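Local coordinates for fiber protein 2 (Fowl adenovirus 1, PDB 2VTW) that forms, as the trimeric head of the short fibre, the spike tip that probably attaches the virion to a host-cell receptor, at residues N108-N118 / Q152-T163. Residues are numbered along the deposited sequence; the frame is centred on the assembly and turned at random.
Sequences NPISPPVFNMN and QVTPVLATNNTT
Phe115 and Asn116 run parallel to Val156 and Leu157 as a short strand, laced by three backbone bonds: Phe115 N to Pro155 O (3.1 Å), Leu157 N to Phe115 O (2.8 Å) and Met117 N to Leu157 O. On one face of this ladder Phe115 and Val156 lie side by side, with CD2 of the ring 3.5 Å from Val156 CG1. The same methyl meets Met117 CG, and Trp75 lies nearly parallel to the Phe115 ring. On the other face Leu157 CB packs on Val114 CG2 at 3.7 Å, while Leu157 CD2 rests against the Asn116 amide. Asn116 OD1 accepts from Asn118 N, closing an Asx turn just after the paired residues. Beyond it, Asn118 ND2 reaches Ala158 O (3.1 Å) from above the carbonyl plane; Asn161 N, in the type I turn, grips the same oxygen from the opposite face. At the far end Asn108, its CG swung anti to the backbone N (chi1 -172°), sends ND2 in plane onto a lone pair of Val153 O (2.9 Å, 167°). Pro112 CB lies over Gln152 NE2, which bonds Thr154 OG1. Strand 115-116 thus pairs with strand 147-157 as the parallel pair in the otherwise antiparallel beta-sheet of the fibre head.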
ATOM      1  N   ASN A 108      10.256 -14.767   6.216  1.00 15.67           N
ATOM      2  CA  ASN A 108      10.409 -14.156   4.904  1.00 15.96           C
ATOM      3  C   ASN A 108      11.176 -15.096   3.955  1.00 15.56           C
ATOM      4  O   ASN A 108      12.394 -15.266   4.075  1.00 15.67           O
ATOM      5  CB  ASN A 108      11.124 -12.812   5.064  1.00 14.78           C
ATOM      6  CG  ASN A 108      11.167 -12.018   3.778  1.00 15.10           C
ATOM      7  OD1 ASN A 108      10.686 -12.482   2.736  1.00 12.28           O
ATOM      8  ND2 ASN A 108      11.722 -10.815   3.841  1.00 10.38           N
ATOM      9  N   PRO A 109      10.477 -15.691   2.994  1.00 15.85           N
ATOM     10  CA  PRO A 109      11.130 -16.678   2.143  1.00 16.34           C
ATOM     11  C   PRO A 109      12.153 -16.157   1.115  1.00 16.92           C
ATOM     12  O   PRO A 109      12.880 -16.951   0.530  1.00 16.74           O
ATOM     13  CB  PRO A 109       9.957 -17.347   1.457  1.00 16.44           C
ATOM     14  CG  PRO A 109       8.948 -16.300   1.365  1.00 16.12           C
ATOM     15  CD  PRO A 109       9.078 -15.496   2.610  1.00 15.97           C
ATOM     16  N   ILE A 110      12.260 -14.846   0.923  1.00 16.57           N
ATOM     17  CA  ILE A 110      13.319 -14.333   0.074  1.00 17.16           C
ATOM     18  C   ILE A 110      14.660 -14.347   0.823  1.00 17.75           C
ATOM     19  O   ILE A 110      15.702 -14.179   0.206  1.00 17.63           O
ATOM     20  CB  ILE A 110      12.979 -12.931  -0.534  1.00 16.96           C
ATOM     21  CG1 ILE A 110      13.207 -11.812   0.469  1.00 17.42           C
ATOM     22  CG2 ILE A 110      11.524 -12.914  -1.091  1.00 15.55           C
ATOM     23  CD1 ILE A 110      13.087 -10.410  -0.126  1.00 16.80           C
ATOM     24  N   SER A 111      14.627 -14.607   2.138  1.00 19.02           N
ATOM     25  CA  SER A 111      15.848 -14.903   2.949  1.00 18.57           C
ATOM     26  C   SER A 111      16.824 -13.751   2.964  1.00 18.56           C
ATOM     27  O   SER A 111      17.956 -13.884   2.506  1.00 18.85           O
ATOM     28  CB  SER A 111      16.558 -16.184   2.489  1.00 18.94           C
ATOM     29  OG  SER A 111      15.719 -17.313   2.673  1.00 20.26           O
ATOM     30  N   PRO A 112      16.387 -12.610   3.503  1.00 19.10           N
ATOM     31  CA  PRO A 112      17.267 -11.441   3.609  1.00 20.33           C
ATOM     32  C   PRO A 112      18.406 -11.688   4.618  1.00 21.30           C
ATOM     33  O   PRO A 112      18.333 -12.639   5.375  1.00 21.45           O
ATOM     34  CB  PRO A 112      16.350 -10.360   4.133  1.00 19.48           C
ATOM     35  CG  PRO A 112      15.230 -11.109   4.812  1.00 20.29           C
ATOM     36  CD  PRO A 112      15.051 -12.367   4.057  1.00 18.35           C
ATOM     37  N   PRO A 113      19.456 -10.852   4.603  1.00 22.43           N
ATOM     38  CA  PRO A 113      20.522 -10.993   5.626  1.00 22.75           C
ATOM     39  C   PRO A 113      20.041 -10.962   7.091  1.00 22.72           C
ATOM     40  O   PRO A 113      19.149 -10.191   7.448  1.00 22.38           O
ATOM     41  CB  PRO A 113      21.452  -9.820   5.317  1.00 22.55           C
ATOM     42  CG  PRO A 113      21.278  -9.613   3.845  1.00 23.54           C
ATOM     43  CD  PRO A 113      19.784  -9.790   3.634  1.00 22.08           C
ATOM     44  N   VAL A 114      20.593 -11.856   7.912  1.00 23.04           N
ATOM     45  CA  VAL A 114      20.255 -11.901   9.333  1.00 23.93           C
ATOM     46  C   VAL A 114      20.765 -10.632  10.008  1.00 24.05           C
ATOM     47  O   VAL A 114      21.853 -10.141   9.681  1.00 24.82           O
ATOM     48  CB  VAL A 114      20.849 -13.185  10.044  1.00 24.31           C
ATOM     49  CG1 VAL A 114      22.243 -13.408   9.596  1.00 26.21           C
ATOM     50  CG2 VAL A 114      20.823 -13.045  11.577  1.00 22.77           C
ATOM     51  N   PHE A 115      19.986 -10.111  10.943  1.00 24.75           N
ATOM     52  CA  PHE A 115      20.461  -9.061  11.838  1.00 26.14           C
ATOM     53  C   PHE A 115      21.064  -9.747  13.079  1.00 26.96           C
ATOM     54  O   PHE A 115      20.342 -10.269  13.926  1.00 26.31           O
ATOM     55  CB  PHE A 115      19.320  -8.112  12.212  1.00 25.48           C
ATOM     56  CG  PHE A 115      19.690  -7.047  13.214  1.00 24.58           C
ATOM     57  CD1 PHE A 115      20.906  -6.420  13.169  1.00 24.04           C
ATOM     58  CD2 PHE A 115      18.788  -6.665  14.189  1.00 25.24           C
ATOM     59  CE1 PHE A 115      21.229  -5.439  14.099  1.00 25.28           C
ATOM     60  CE2 PHE A 115      19.118  -5.675  15.123  1.00 25.55           C
ATOM     61  CZ  PHE A 115      20.334  -5.069  15.064  1.00 24.40           C
ATOM     62  N   ASN A 116      22.392  -9.762  13.151  1.00 29.01           N
ATOM     63  CA  ASN A 116      23.088 -10.450  14.243  1.00 30.36           C
ATOM     64  C   ASN A 116      23.309  -9.512  15.421  1.00 31.55           C
ATOM     65  O   ASN A 116      24.201  -8.665  15.405  1.00 31.90           O
ATOM     66  CB  ASN A 116      24.405 -11.064  13.767  1.00 30.27           C
ATOM     67  CG  ASN A 116      24.894 -12.206  14.681  1.00 30.10           C
ATOM     68  OD1 ASN A 116      24.495 -12.310  15.835  1.00 29.95           O
ATOM     69  ND2 ASN A 116      25.742 -13.073  14.138  1.00 32.37           N
ATOM     70  N   MET A 117      22.474  -9.669  16.441  1.00 33.15           N
ATOM     71  CA  MET A 117      22.587  -8.884  17.667  1.00 34.97           C
ATOM     72  C   MET A 117      23.812  -9.240  18.533  1.00 36.54           C
ATOM     73  O   MET A 117      24.112  -8.528  19.489  1.00 36.56           O
ATOM     74  CB  MET A 117      21.334  -9.060  18.504  1.00 34.99           C
ATOM     75  CG  MET A 117      20.113  -8.493  17.851  1.00 34.86           C
ATOM     76  SD  MET A 117      18.779  -8.507  19.003  1.00 36.40           S
ATOM     77  CE  MET A 117      19.223  -7.104  20.048  1.00 36.81           C
ATOM     78  N   ASN A 118      24.497 -10.335  18.201  1.00 38.12           N
ATOM     79  CA  ASN A 118      25.697 -10.760  18.913  1.00 39.17           C
ATOM     80  C   ASN A 118      26.960 -10.016  18.506  1.00 40.38           C
ATOM     81  O   ASN A 118      27.999 -10.226  19.120  1.00 41.41           O
ATOM     82  CB  ASN A 118      25.941 -12.263  18.696  1.00 39.62           C
ATOM     83  CG  ASN A 118      24.874 -13.113  19.322  1.00 40.47           C
ATOM     84  OD1 ASN A 118      24.666 -13.038  20.525  1.00 41.68           O
ATOM     85  ND2 ASN A 118      24.188 -13.924  18.518  1.00 40.85           N
ATOM     86  N   GLN A 152      11.010  -4.548   5.570  1.00 18.50           N
ATOM     87  CA  GLN A 152      11.592  -5.856   5.358  1.00 17.94           C
ATOM     88  C   GLN A 152      11.425  -6.728   6.606  1.00 18.21           C
ATOM     89  O   GLN A 152      12.010  -6.449   7.665  1.00 17.88           O
ATOM     90  CB  GLN A 152      13.066  -5.725   5.000  1.00 17.85           C
ATOM     91  CG  GLN A 152      13.795  -7.050   4.679  1.00 17.14           C
ATOM     92  CD  GLN A 152      15.295  -6.878   4.775  1.00 18.19           C
ATOM     93  OE1 GLN A 152      15.923  -6.276   3.904  1.00 21.13           O
ATOM     94  NE2 GLN A 152      15.880  -7.377   5.859  1.00 19.05           N
ATOM     95  N   VAL A 153      10.607  -7.771   6.490  1.00 17.60           N
ATOM     96  CA  VAL A 153      10.577  -8.804   7.536  1.00 17.30           C
ATOM     97  C   VAL A 153      11.943  -9.520   7.519  1.00 17.85           C
ATOM     98  O   VAL A 153      12.422  -9.959   6.473  1.00 17.80           O
ATOM     99  CB  VAL A 153       9.450  -9.781   7.323  1.00 16.49           C
ATOM    100  CG1 VAL A 153       9.587 -10.989   8.261  1.00 14.03           C
ATOM    101  CG2 VAL A 153       8.126  -9.078   7.528  1.00 13.36           C
ATOM    102  N   THR A 154      12.568  -9.610   8.683  1.00 18.62           N
ATOM    103  CA  THR A 154      13.977  -9.985   8.789  1.00 19.21           C
ATOM    104  C   THR A 154      14.180 -10.943   9.965  1.00 19.36           C
ATOM    105  O   THR A 154      13.604 -10.732  11.030  1.00 20.37           O
ATOM    106  CB  THR A 154      14.849  -8.726   9.085  1.00 19.78           C
ATOM    107  OG1 THR A 154      14.557  -7.677   8.136  1.00 20.23           O
ATOM    108  CG2 THR A 154      16.293  -9.075   9.043  1.00 18.09           C
ATOM    109  N   PRO A 155      14.977 -11.997   9.779  1.00 19.44           N
ATOM    110  CA  PRO A 155      15.361 -12.851  10.932  1.00 20.06           C
ATOM    111  C   PRO A 155      16.419 -12.179  11.809  1.00 19.72           C
ATOM    112  O   PRO A 155      17.447 -11.784  11.301  1.00 19.35           O
ATOM    113  CB  PRO A 155      15.945 -14.109  10.281  1.00 19.57           C
ATOM    114  CG  PRO A 155      16.236 -13.755   8.887  1.00 20.09           C
ATOM    115  CD  PRO A 155      15.551 -12.465   8.520  1.00 18.81           C
ATOM    116  N   VAL A 156      16.154 -12.056  13.106  1.00 20.51           N
ATOM    117  CA  VAL A 156      17.098 -11.387  14.018  1.00 20.93           C
ATOM    118  C   VAL A 156      17.757 -12.418  14.965  1.00 21.15           C
ATOM    119  O   VAL A 156      17.061 -13.099  15.705  1.00 19.86           O
ATOM    120  CB  VAL A 156      16.402 -10.282  14.830  1.00 20.91           C
ATOM    121  CG1 VAL A 156      17.414  -9.502  15.661  1.00 20.05           C
ATOM    122  CG2 VAL A 156      15.628  -9.334  13.901  1.00 21.98           C
ATOM    123  N   LEU A 157      19.084 -12.544  14.903  1.00 21.61           N
ATOM    124  CA  LEU A 157      19.783 -13.512  15.750  1.00 22.88           C
ATOM    125  C   LEU A 157      20.048 -12.869  17.116  1.00 23.28           C
ATOM    126  O   LEU A 157      20.897 -11.984  17.249  1.00 23.52           O
ATOM    127  CB  LEU A 157      21.065 -14.029  15.093  1.00 22.57           C
ATOM    128  CG  LEU A 157      21.756 -15.238  15.763  1.00 22.61           C
ATOM    129  CD1 LEU A 157      20.915 -16.509  15.741  1.00 20.87           C
ATOM    130  CD2 LEU A 157      23.105 -15.465  15.111  1.00 23.11           C
ATOM    131  N   ALA A 158      19.252 -13.292  18.096  1.00 24.12           N
ATOM    132  CA  ALA A 158      19.357 -12.843  19.473  1.00 25.04           C
ATOM    133  C   ALA A 158      20.625 -13.414  20.137  1.00 26.27           C
ATOM    134  O   ALA A 158      21.316 -14.284  19.563  1.00 26.89           O
ATOM    135  CB  ALA A 158      18.118 -13.280  20.238  1.00 24.53           C
ATOM    136  N   THR A 159      20.930 -12.939  21.351  1.00 27.37           N
ATOM    137  CA  THR A 159      22.112 -13.425  22.074  1.00 27.57           C
ATOM    138  C   THR A 159      21.980 -14.881  22.508  1.00 27.69           C
ATOM    139  O   THR A 159      22.992 -15.560  22.645  1.00 29.73           O
ATOM    140  CB  THR A 159      22.491 -12.522  23.272  1.00 27.90           C
ATOM    141  OG1 THR A 159      21.340 -12.300  24.093  1.00 29.94           O
ATOM    142  CG2 THR A 159      23.016 -11.202  22.779  1.00 28.17           C
ATOM    143  N   ASN A 160      20.748 -15.363  22.654  1.00 27.41           N
ATOM    144  CA  ASN A 160      20.457 -16.789  22.889  1.00 26.61           C
ATOM    145  C   ASN A 160      20.650 -17.744  21.690  1.00 26.34           C
ATOM    146  O   ASN A 160      20.224 -18.911  21.742  1.00 26.00           O
ATOM    147  CB  ASN A 160      19.024 -16.950  23.429  1.00 26.64           C
ATOM    148  CG  ASN A 160      17.964 -16.768  22.364  1.00 27.54           C
ATOM    149  OD1 ASN A 160      18.277 -16.500  21.194  1.00 28.75           O
ATOM    150  ND2 ASN A 160      16.700 -16.922  22.754  1.00 25.65           N
ATOM    151  N   ASN A 161      21.247 -17.236  20.605  1.00 25.91           N
ATOM    152  CA  ASN A 161      21.546 -18.017  19.394  1.00 25.51           C
ATOM    153  C   ASN A 161      20.338 -18.535  18.609  1.00 24.35           C
ATOM    154  O   ASN A 161      20.468 -19.390  17.731  1.00 24.82           O
ATOM    155  CB  ASN A 161      22.550 -19.134  19.701  1.00 25.38           C
ATOM    156  CG  ASN A 161      23.943 -18.592  19.932  1.00 27.96           C
ATOM    157  OD1 ASN A 161      24.206 -17.408  19.691  1.00 29.61           O
ATOM    158  ND2 ASN A 161      24.850 -19.453  20.388  1.00 28.75           N
ATOM    159  N   THR A 162      19.176 -17.985  18.907  1.00 23.61           N
ATOM    160  CA  THR A 162      17.977 -18.256  18.153  1.00 23.26           C
ATOM    161  C   THR A 162      17.566 -16.998  17.337  1.00 22.58           C
ATOM    162  O   THR A 162      17.790 -15.853  17.714  1.00 20.13           O
ATOM    163  CB  THR A 162      16.853 -18.783  19.076  1.00 23.76           C
ATOM    164  OG1 THR A 162      16.976 -20.215  19.180  1.00 26.26           O
ATOM    165  CG2 THR A 162      15.469 -18.452  18.574  1.00 23.57           C
ATOM    166  N   THR A 163      16.971 -17.271  16.191  1.00 22.66           N
ATOM    167  CA  THR A 163      16.535 -16.251  15.242  1.00 22.20           C
ATOM    168  C   THR A 163      15.051 -15.989  15.500  1.00 21.19           C
ATOM    169  O   THR A 163      14.285 -16.906  15.741  1.00 21.29           O
ATOM    170  CB  THR A 163      16.890 -16.768  13.828  1.00 22.62           C
ATOM    171  OG1 THR A 163      17.846 -15.909  13.189  1.00 24.24           O
ATOM    172  CG2 THR A 163      15.711 -17.064  13.031  1.00 21.07           C
TER